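Local coordinates for protein glycosyl hyrolase, family 3 (Deinococcus radiodurans, PDB 3TEV) that probably hydrolyses O-glycosidic bonds as a TIM-barrel enzyme of glycoside hydrolase family 3, at residues A[72-77]-A[323-328]; A[119-124]-A[171-176]; A[190-195]-A[269-274]; A[194-199]-A[228-233]. All coordinates share one frame; numbering follows the deposited sequence.

Contact 1 (A[72-77]-A[323-328]); sequences GEHALI and RLRALA
The imidazole of His74 is covered on both faces. Over one lies Arg325, whose CG stands above the rim near ND1, 3.4 Å from the ring centroid in a CH-pi contact; over the opposite face Glu73 CG sits above the ring centre. Further out, the guanidinium of Arg325 stacks flat on the imidazole, with centres 4.0 Å apart and planes 11° from parallel, and His74 NE2 lies over its middle. A water lies in the ring plane at the edge of His74 and donates to Arg325 O. Bends at chi2 and chi3 keep the Arg325 chain over the ring, and its NH2 forms a salt bridge with Asp14. Ala328 CB lies 3.4 Å from His74 O; below it the contact is apolar. The two branches of Leu76 part, CD1 packing 4.1 Å from Leu324 CD2 and CD2 lying 3.9 Å from both Leu327 CD2 and Ala328 CB. Leu76 belongs to strand 76-79, bonded through its backbone to Val47 of strand 46-49, while Leu324 and Leu327 also touch Val258 of strand 258-261; helix 314-330 thus lies across strand starts at the N-terminal end of the barrel.

Contact 2 (A[119-124]-A[171-176]); sequences RQLRSV and EGVAPC
Arg119 and Glu171 meet because both chains fold: in each, CG is anti to the carbonyl carbon, and Glu171 then bends at chi2 (-64°) while Arg119 bends at chi3 (-63°). Arg119 NH1 donates to Glu171 OE2 over 2.9 Å in a salt bridge. The acceptor lies in the guanidinium plane, yet the donor approaches from above the carboxylate, and the two planes stand 80° apart. The aliphatic part of the arginine takes part too, with Arg119 CG 3.4 Å from Glu171 CD. One turn on, Arg122 runs past the backbone, its CD 3.7 Å from both Glu171 O and Gly172 O; its guanidinium is held elsewhere, by Ala333 O, Ile126 O and Gln334 O. Val173 CG2 packs 4.2 Å from Leu121 CB at the buried end. Gly172, with positive phi, is the C-prime residue of the Schellman motif that ends helix 154-169, Val173 N bonding to His168 O, and the chain then enters barrel strand 174-180. An alanine in place of Glu171 would probably leave the Arg119 guanidinium without this acidic mate and set it freer to turn. The chemistry is graded: one charge pair, bound by a single hydrogen bond, lies toward the surface, the Arg122 chain passes the carbonyls between, and the Leu121-Val173 pair inside is apolar.

Contact 3 (A[190-195]-A[269-274]); sequences SHLALP and IDANYG
Leu192 and Leu194, in the long loop that follows barrel strand 174-180, rest against helix 267-272 and the residues after it, so the contact joins two peripheral elements on the C-terminal side of the barrel. Its polar link is a hydrogen bond of 2.9 Å from Asn272 ND2 to Leu192 O. Asn272 CG is anti to the carbonyl carbon (chi1 -70°), which directs the amide to the loop. The acceptor lies 10° out of the amide plane of Asn272, and the donor comes in nearly along the C=O axis (166°). ND2 also bonds to Ala268 O in the same helix; the two bonds together hold the amide between the loop and its own helix. Beside this bond Leu192 CD2 meets Ala271 CB at 3.9 Å. The branches of Leu194 separate: CD2 lies 4.2 Å from Ile269 CG1, and CD1 approaches the edge of the Tyr273 ring, 4.3 Å from CE2. The Leu194 and Tyr273 side chains cross at about a right angle, and Pro237 touches both. The Tyr273 ring has Ile269 O in its plane at another part of the edge; that carbonyl also accepts from the backbone N of Asn272 and of Tyr273. The loop itself is shaped by a type I turn from Ser190 to Ala193, within which Ser190 OG accepts from Leu192 N at 3.2 Å, an ST turn. At the surface the contact joins the connections after barrel strands 174-180 and 258-261, as neighbouring beta-alpha loops of a TIM barrel do.

Contact 4 (A[194-199]-A[228-233]); sequences LPRVSK and VYDALD
Backbone bonds pair Arg196 with Val228 and Val197 with Tyr229 in parallel. Val228 N donates to Pro195 O at 3.0 Å, Val197 N to Val228 O at 2.8 Å, and Asp230 N to Val197 O at 3.1 Å, so Val228 grips the residues before and after Arg196. A water beside this last bond donates to Val197 O and Lys199 O and accepts from Ala231 N. This two-stranded parallel pair is separate from the barrel sheet, being built from the connections that follow barrel strands 174-180 and 221-224. Among charged groups, Arg196 bends at chi3, which turns NE toward Asp230, and the two side chains cross at about a right angle. Arg196 NH2 bonds to Asp230 OD1 over 2.8 Å on the syn side, 31° out of the carboxylate plane, and a weak bond from NE reaches the same oxygen; NH2 also has Ala234 O. Val228 CG1 packs over one face of this guanidinium, 3.6 Å from Arg196 NH2. An alanine at Arg196 would probably leave the Asp230 carboxylate without its positive mate and uncover Val228 CG1. Of the apolar contacts, one joins Val228 CG2 to Leu194 CD1 at 4.0 Å. On the face bearing Val197 and Tyr229 the two side chains lie side by side, Val197 CB 3.7 Å from Tyr229 CD1, and Tyr229 OH continues to Gly182 O.

Overall arrangement
The four contacts form two groups on opposite sides of the chain's centre. Contacts 1 and 2, with centres about 14 Å apart, both reach the barrel sheet, and they touch where Leu327 CD1 packs 4.0 Å from Ala174 CB. Contacts 3 and 4, also about 14 Å apart between centres, share Leu194 and Pro195, so one loop serves helix 267-272 first and strand 228-229 next. Strand 174-180 leads from contact 2 toward that loop; the centres of contacts 2 and 4 are about 34 Å apart. In TIM barrels the active site lies at the C-terminal ends of the strands, so here it would be expected on the side of contacts 3 and 4; no ligand marks it.

Contact 1 (A[72-77]-A[323-328])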
# COMPACT_ATOMS: atom_id res chain seq x y z
N GLY A 72 12.32 15.21 -5.18
CA GLY A 72 11.85 15.88 -6.40
C GLY A 72 10.34 15.71 -6.59
O GLY A 72 9.64 15.18 -5.72
N GLU A 73 9.85 16.14 -7.75
CA GLU A 73 8.42 16.29 -7.97
C GLU A 73 7.64 15.01 -7.93
O GLU A 73 6.44 15.07 -7.68
CB GLU A 73 8.13 16.99 -9.31
CG GLU A 73 8.72 16.27 -10.53
CD GLU A 73 8.44 17.00 -11.86
OE1 GLU A 73 7.28 17.39 -12.12
OE2 GLU A 73 9.39 17.16 -12.66
N HIS A 74 8.27 13.87 -8.19
CA HIS A 74 7.56 12.58 -8.18
C HIS A 74 7.41 11.95 -6.77
O HIS A 74 6.82 10.87 -6.63
CB HIS A 74 8.25 11.59 -9.13
CG HIS A 74 8.39 12.12 -10.53
ND1 HIS A 74 7.32 12.61 -11.24
CD2 HIS A 74 9.47 12.26 -11.33
CE1 HIS A 74 7.73 13.01 -12.43
NE2 HIS A 74 9.03 12.81 -12.51
N ALA A 75 7.94 12.62 -5.75
CA ALA A 75 7.92 12.12 -4.38
C ALA A 75 6.57 11.53 -3.98
O ALA A 75 5.53 12.19 -4.09
CB ALA A 75 8.31 13.23 -3.40
N LEU A 76 6.58 10.28 -3.53
CA LEU A 76 5.45 9.72 -2.79
C LEU A 76 5.86 9.61 -1.31
O LEU A 76 6.80 8.88 -0.96
CB LEU A 76 4.99 8.38 -3.35
CG LEU A 76 4.43 8.46 -4.79
CD1 LEU A 76 4.43 7.07 -5.50
CD2 LEU A 76 3.04 9.13 -4.86
N ILE A 77 5.18 10.39 -0.47
CA ILE A 77 5.46 10.42 0.95
C ILE A 77 4.21 9.92 1.67
O ILE A 77 3.18 10.63 1.76
CB ILE A 77 5.91 11.83 1.44
CG1 ILE A 77 7.19 12.25 0.71
CG2 ILE A 77 6.21 11.77 2.95
CD1 ILE A 77 7.52 13.75 0.72
N ARG A 323 2.60 4.76 -13.56
CA ARG A 323 1.49 4.71 -12.61
C ARG A 323 1.82 5.48 -11.32
O ARG A 323 0.97 6.21 -10.78
CB ARG A 323 1.12 3.28 -12.25
CG ARG A 323 0.41 2.57 -13.38
CD ARG A 323 -0.27 1.31 -12.87
NE ARG A 323 -0.84 0.54 -13.98
CZ ARG A 323 -0.26 -0.51 -14.55
NH1 ARG A 323 0.93 -0.95 -14.13
NH2 ARG A 323 -0.88 -1.11 -15.56
N LEU A 324 3.07 5.34 -10.87
CA LEU A 324 3.53 6.00 -9.67
C LEU A 324 3.63 7.49 -9.90
O LEU A 324 3.31 8.29 -9.05
CB LEU A 324 4.89 5.44 -9.25
CG LEU A 324 4.92 3.96 -8.85
CD1 LEU A 324 6.34 3.47 -8.49
CD2 LEU A 324 3.95 3.70 -7.71
N ARG A 325 4.09 7.85 -11.09
CA ARG A 325 4.25 9.23 -11.44
C ARG A 325 2.91 9.91 -11.66
O ARG A 325 2.72 11.04 -11.23
CB ARG A 325 5.21 9.34 -12.61
CG ARG A 325 6.58 9.79 -12.12
CD ARG A 325 7.76 8.94 -12.42
NE ARG A 325 8.47 9.38 -13.59
CZ ARG A 325 9.81 9.45 -13.73
NH1 ARG A 325 10.66 9.15 -12.76
NH2 ARG A 325 10.28 9.85 -14.88
N ALA A 326 1.95 9.20 -12.25
CA ALA A 326 0.62 9.75 -12.47
C ALA A 326 -0.05 10.05 -11.13
O ALA A 326 -0.71 11.08 -10.99
CB ALA A 326 -0.24 8.82 -13.32
N LEU A 327 0.16 9.16 -10.15
CA LEU A 327 -0.34 9.35 -8.80
C LEU A 327 0.22 10.61 -8.14
O LEU A 327 -0.53 11.43 -7.61
CB LEU A 327 -0.03 8.12 -7.92
CG LEU A 327 -0.72 8.06 -6.56
CD1 LEU A 327 -2.22 7.81 -6.73
CD2 LEU A 327 -0.15 6.97 -5.67
N ALA A 328 1.54 10.75 -8.15
CA ALA A 328 2.16 11.97 -7.66
C ALA A 328 1.75 13.26 -8.40
O ALA A 328 1.74 14.32 -7.78
CB ALA A 328 3.68 11.83 -7.64
O HOH W 1 4.86 12.98 -10.95
O HOH W 2 6.14 8.86 -8.18

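Contact 2 (A[119-124]-A[171-176])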
# COMPACT_ATOMS: atom_id res chain seq x y z
N ARG A 119 -6.52 16.81 5.39
CA ARG A 119 -6.10 18.22 5.45
C ARG A 119 -4.90 18.40 6.36
O ARG A 119 -4.01 19.21 6.06
CB ARG A 119 -7.23 19.15 5.96
CG ARG A 119 -8.32 19.44 4.94
CD ARG A 119 -9.26 20.56 5.39
NE ARG A 119 -10.00 20.23 6.61
CZ ARG A 119 -11.16 19.56 6.64
NH1 ARG A 119 -11.74 19.14 5.51
NH2 ARG A 119 -11.76 19.34 7.80
N GLN A 120 -4.88 17.69 7.49
CA GLN A 120 -3.72 17.73 8.36
C GLN A 120 -2.49 17.12 7.64
O GLN A 120 -1.39 17.68 7.70
CB GLN A 120 -4.01 17.05 9.71
CG GLN A 120 -2.97 17.37 10.80
CD GLN A 120 -3.16 18.77 11.47
OE1 GLN A 120 -4.29 19.29 11.60
NE2 GLN A 120 -2.05 19.37 11.92
N LEU A 121 -2.68 16.01 6.92
CA LEU A 121 -1.58 15.38 6.20
C LEU A 121 -1.05 16.30 5.10
O LEU A 121 0.15 16.51 4.97
CB LEU A 121 -2.00 14.03 5.61
CG LEU A 121 -2.38 12.92 6.59
CD1 LEU A 121 -2.65 11.61 5.83
CD2 LEU A 121 -1.32 12.70 7.66
N ARG A 122 -1.97 16.86 4.32
CA ARG A 122 -1.65 17.82 3.28
C ARG A 122 -0.86 19.03 3.83
O ARG A 122 0.12 19.47 3.21
CB ARG A 122 -2.93 18.24 2.54
CG ARG A 122 -2.73 19.11 1.29
CD ARG A 122 -2.37 18.28 0.05
NE ARG A 122 -1.21 17.40 0.30
CZ ARG A 122 0.07 17.74 0.13
NH1 ARG A 122 1.02 16.88 0.42
NH2 ARG A 122 0.39 18.95 -0.31
N SER A 123 -1.24 19.54 5.00
CA SER A 123 -0.50 20.68 5.55
C SER A 123 0.94 20.36 5.99
O SER A 123 1.77 21.27 6.03
CB SER A 123 -1.28 21.44 6.63
OG SER A 123 -1.09 20.85 7.91
N VAL A 124 1.25 19.10 6.27
CA VAL A 124 2.64 18.75 6.61
C VAL A 124 3.45 18.21 5.43
O VAL A 124 4.66 18.08 5.54
CB VAL A 124 2.76 17.82 7.87
CG1 VAL A 124 2.14 18.50 9.10
CG2 VAL A 124 2.14 16.45 7.62
N GLU A 171 -9.34 16.11 -0.74
CA GLU A 171 -8.37 16.96 -0.05
C GLU A 171 -6.95 16.85 -0.64
O GLU A 171 -5.99 17.39 -0.07
CB GLU A 171 -8.37 16.72 1.47
CG GLU A 171 -9.71 17.06 2.21
CD GLU A 171 -10.13 18.54 2.17
OE1 GLU A 171 -9.40 19.40 1.61
OE2 GLU A 171 -11.21 18.87 2.72
N GLY A 172 -6.80 16.16 -1.76
CA GLY A 172 -5.48 16.01 -2.38
C GLY A 172 -4.50 15.05 -1.72
O GLY A 172 -3.30 15.22 -1.85
N VAL A 173 -5.00 14.03 -1.02
CA VAL A 173 -4.15 12.97 -0.49
C VAL A 173 -4.61 11.66 -1.14
O VAL A 173 -5.82 11.37 -1.18
CB VAL A 173 -4.27 12.85 1.06
CG1 VAL A 173 -3.55 11.62 1.59
CG2 VAL A 173 -3.74 14.10 1.75
N ALA A 174 -3.66 10.89 -1.67
CA ALA A 174 -3.98 9.57 -2.21
C ALA A 174 -4.30 8.64 -1.06
O ALA A 174 -3.52 8.55 -0.12
CB ALA A 174 -2.83 9.01 -3.01
N PRO A 175 -5.46 7.97 -1.10
CA PRO A 175 -5.69 6.94 -0.10
C PRO A 175 -5.27 5.60 -0.69
O PRO A 175 -5.20 5.47 -1.91
CB PRO A 175 -7.20 7.00 0.11
CG PRO A 175 -7.73 7.40 -1.22
CD PRO A 175 -6.68 8.25 -1.89
N CYS A 176 -5.00 4.60 0.13
CA CYS A 176 -4.65 3.29 -0.40
C CYS A 176 -5.48 2.24 0.32
O CYS A 176 -5.32 2.06 1.52
CB CYS A 176 -3.16 3.03 -0.21
SG CYS A 176 -2.51 1.45 -0.89

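Contact 3 (A[190-195]-A[269-274])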
# COMPACT_ATOMS: atom_id res chain seq x y z
N SER A 190 0.82 -21.78 11.67
CA SER A 190 1.78 -21.41 12.72
C SER A 190 2.24 -19.97 12.45
O SER A 190 1.88 -19.40 11.41
CB SER A 190 2.99 -22.36 12.73
OG SER A 190 3.94 -21.99 11.75
N HIS A 191 3.02 -19.38 13.36
CA HIS A 191 3.52 -18.00 13.13
C HIS A 191 4.51 -17.89 11.94
O HIS A 191 4.81 -16.80 11.48
CB HIS A 191 4.10 -17.37 14.40
CG HIS A 191 5.43 -17.93 14.81
ND1 HIS A 191 5.56 -19.15 15.45
CD2 HIS A 191 6.68 -17.44 14.68
CE1 HIS A 191 6.84 -19.39 15.69
NE2 HIS A 191 7.54 -18.36 15.23
N LEU A 192 4.99 -19.01 11.43
CA LEU A 192 5.90 -18.97 10.30
C LEU A 192 5.22 -19.32 8.98
O LEU A 192 5.85 -19.28 7.92
CB LEU A 192 7.10 -19.87 10.54
CG LEU A 192 7.99 -19.50 11.73
CD1 LEU A 192 9.15 -20.47 11.81
CD2 LEU A 192 8.50 -18.05 11.60
N ALA A 193 3.95 -19.67 9.04
CA ALA A 193 3.24 -20.06 7.84
C ALA A 193 2.48 -18.85 7.29
O ALA A 193 2.03 -17.99 8.06
CB ALA A 193 2.26 -21.21 8.16
N LEU A 194 2.33 -18.77 5.97
CA LEU A 194 1.49 -17.74 5.39
C LEU A 194 0.04 -17.98 5.79
O LEU A 194 -0.41 -19.12 5.77
CB LEU A 194 1.61 -17.72 3.86
CG LEU A 194 2.98 -17.30 3.31
CD1 LEU A 194 3.04 -17.54 1.81
CD2 LEU A 194 3.28 -15.82 3.64
N PRO A 195 -0.69 -16.93 6.17
CA PRO A 195 -2.11 -17.15 6.42
C PRO A 195 -2.82 -17.59 5.15
O PRO A 195 -2.40 -17.20 4.05
CB PRO A 195 -2.62 -15.78 6.88
CG PRO A 195 -1.47 -14.83 6.74
CD PRO A 195 -0.23 -15.59 6.58
N ILE A 269 6.58 -14.04 5.47
CA ILE A 269 7.26 -13.91 4.19
C ILE A 269 8.76 -14.13 4.38
O ILE A 269 9.40 -14.91 3.65
CB ILE A 269 7.01 -12.53 3.54
CG1 ILE A 269 5.69 -12.53 2.78
CG2 ILE A 269 8.17 -12.13 2.59
CD1 ILE A 269 5.75 -13.14 1.38
N ASP A 270 9.30 -13.44 5.38
CA ASP A 270 10.72 -13.45 5.65
C ASP A 270 11.24 -14.87 5.89
O ASP A 270 12.38 -15.18 5.53
CB ASP A 270 11.00 -12.56 6.86
CG ASP A 270 12.35 -11.91 6.82
OD1 ASP A 270 12.84 -11.54 5.72
OD2 ASP A 270 12.92 -11.75 7.91
N ALA A 271 10.40 -15.71 6.49
CA ALA A 271 10.78 -17.08 6.80
C ALA A 271 10.68 -18.00 5.59
O ALA A 271 11.24 -19.10 5.61
CB ALA A 271 9.92 -17.64 7.96
N ASN A 272 9.97 -17.57 4.57
CA ASN A 272 9.67 -18.43 3.42
C ASN A 272 10.36 -18.05 2.11
O ASN A 272 10.47 -18.88 1.20
CB ASN A 272 8.14 -18.55 3.24
CG ASN A 272 7.48 -19.37 4.35
OD1 ASN A 272 7.53 -20.60 4.34
ND2 ASN A 272 6.87 -18.69 5.31
N TYR A 273 10.85 -16.80 2.02
CA TYR A 273 11.48 -16.25 0.82
C TYR A 273 12.71 -15.42 1.19
O TYR A 273 12.84 -14.94 2.32
CB TYR A 273 10.48 -15.37 0.05
CG TYR A 273 9.19 -16.06 -0.35
CD1 TYR A 273 9.05 -16.67 -1.61
CD2 TYR A 273 8.11 -16.11 0.53
CE1 TYR A 273 7.87 -17.33 -1.97
CE2 TYR A 273 6.91 -16.77 0.19
CZ TYR A 273 6.80 -17.38 -1.07
OH TYR A 273 5.63 -18.02 -1.40
N GLY A 274 13.63 -15.25 0.23
CA GLY A 274 14.67 -14.23 0.33
C GLY A 274 14.10 -12.85 -0.00
O GLY A 274 13.17 -12.74 -0.79

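Contact 4 (A[194-199]-A[228-233])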
# COMPACT_ATOMS: atom_id res chain seq x y z
N LEU A 194 2.33 -18.77 5.97
CA LEU A 194 1.49 -17.74 5.39
C LEU A 194 0.04 -17.98 5.79
O LEU A 194 -0.41 -19.12 5.77
CB LEU A 194 1.61 -17.72 3.86
CG LEU A 194 2.98 -17.30 3.31
CD1 LEU A 194 3.04 -17.54 1.81
CD2 LEU A 194 3.28 -15.82 3.64
N PRO A 195 -0.69 -16.93 6.17
CA PRO A 195 -2.11 -17.15 6.42
C PRO A 195 -2.82 -17.59 5.15
O PRO A 195 -2.40 -17.20 4.05
CB PRO A 195 -2.62 -15.78 6.88
CG PRO A 195 -1.47 -14.83 6.74
CD PRO A 195 -0.23 -15.59 6.58
N ARG A 196 -3.86 -18.40 5.30
CA ARG A 196 -4.65 -18.91 4.18
C ARG A 196 -6.12 -18.52 4.31
O ARG A 196 -6.63 -18.33 5.41
CB ARG A 196 -4.57 -20.44 4.08
CG ARG A 196 -3.18 -21.01 3.92
CD ARG A 196 -3.23 -22.52 3.66
NE ARG A 196 -3.58 -22.85 2.27
CZ ARG A 196 -2.69 -22.95 1.27
NH1 ARG A 196 -1.39 -22.74 1.49
NH2 ARG A 196 -3.11 -23.25 0.04
N VAL A 197 -6.80 -18.43 3.17
CA VAL A 197 -8.24 -18.33 3.12
C VAL A 197 -8.70 -19.47 2.22
O VAL A 197 -8.27 -19.56 1.08
CB VAL A 197 -8.70 -16.97 2.58
CG1 VAL A 197 -10.22 -16.94 2.33
CG2 VAL A 197 -8.31 -15.87 3.54
N SER A 198 -9.54 -20.34 2.74
CA SER A 198 -9.93 -21.52 1.97
C SER A 198 -11.37 -21.47 1.42
O SER A 198 -11.88 -22.46 0.90
CB SER A 198 -9.75 -22.76 2.84
OG SER A 198 -10.72 -22.70 3.87
N LYS A 199 -12.02 -20.31 1.55
CA LYS A 199 -13.37 -20.08 1.01
C LYS A 199 -13.42 -20.23 -0.50
O LYS A 199 -12.43 -19.97 -1.20
CB LYS A 199 -13.83 -18.65 1.34
CG LYS A 199 -13.97 -18.38 2.83
CD LYS A 199 -14.34 -16.94 3.10
CE LYS A 199 -14.46 -16.71 4.60
NZ LYS A 199 -14.82 -15.30 4.92
N VAL A 228 -2.64 -16.49 1.18
CA VAL A 228 -2.88 -17.48 0.14
C VAL A 228 -4.39 -17.72 0.07
O VAL A 228 -5.01 -18.10 1.07
CB VAL A 228 -2.10 -18.83 0.41
CG1 VAL A 228 -2.31 -19.82 -0.72
CG2 VAL A 228 -0.60 -18.58 0.59
N TYR A 229 -4.99 -17.48 -1.10
CA TYR A 229 -6.41 -17.79 -1.35
C TYR A 229 -6.52 -19.03 -2.23
O TYR A 229 -6.24 -18.95 -3.43
CB TYR A 229 -7.13 -16.61 -2.01
CG TYR A 229 -7.10 -15.38 -1.14
CD1 TYR A 229 -8.24 -14.95 -0.44
CD2 TYR A 229 -5.92 -14.68 -0.97
CE1 TYR A 229 -8.18 -13.83 0.40
CE2 TYR A 229 -5.85 -13.58 -0.17
CZ TYR A 229 -6.97 -13.15 0.52
OH TYR A 229 -6.81 -12.03 1.31
N ASP A 230 -6.89 -20.17 -1.62
CA ASP A 230 -7.06 -21.44 -2.32
C ASP A 230 -7.86 -21.33 -3.63
O ASP A 230 -7.57 -22.01 -4.61
CB ASP A 230 -7.77 -22.48 -1.44
CG ASP A 230 -6.96 -22.89 -0.22
OD1 ASP A 230 -5.79 -22.50 -0.08
OD2 ASP A 230 -7.52 -23.62 0.62
N ALA A 231 -8.89 -20.49 -3.62
CA ALA A 231 -9.81 -20.42 -4.75
C ALA A 231 -9.25 -19.59 -5.90
O ALA A 231 -9.78 -19.64 -6.98
CB ALA A 231 -11.18 -19.89 -4.30
N LEU A 232 -8.16 -18.86 -5.65
CA LEU A 232 -7.55 -17.95 -6.63
C LEU A 232 -6.18 -18.43 -7.10
O LEU A 232 -5.88 -18.39 -8.30
CB LEU A 232 -7.39 -16.56 -6.03
CG LEU A 232 -8.65 -15.85 -5.53
CD1 LEU A 232 -8.33 -14.45 -5.01
CD2 LEU A 232 -9.71 -15.78 -6.63
N ASP A 233 -5.36 -18.86 -6.15
CA ASP A 233 -3.99 -19.31 -6.41
C ASP A 233 -3.54 -20.03 -5.15
O ASP A 233 -3.19 -19.39 -4.14
CB ASP A 233 -3.06 -18.12 -6.71
CG ASP A 233 -1.65 -18.55 -7.07
OD1 ASP A 233 -1.26 -19.73 -6.88
OD2 ASP A 233 -0.91 -17.68 -7.55
O HOH W 3 -9.85 -19.21 -1.33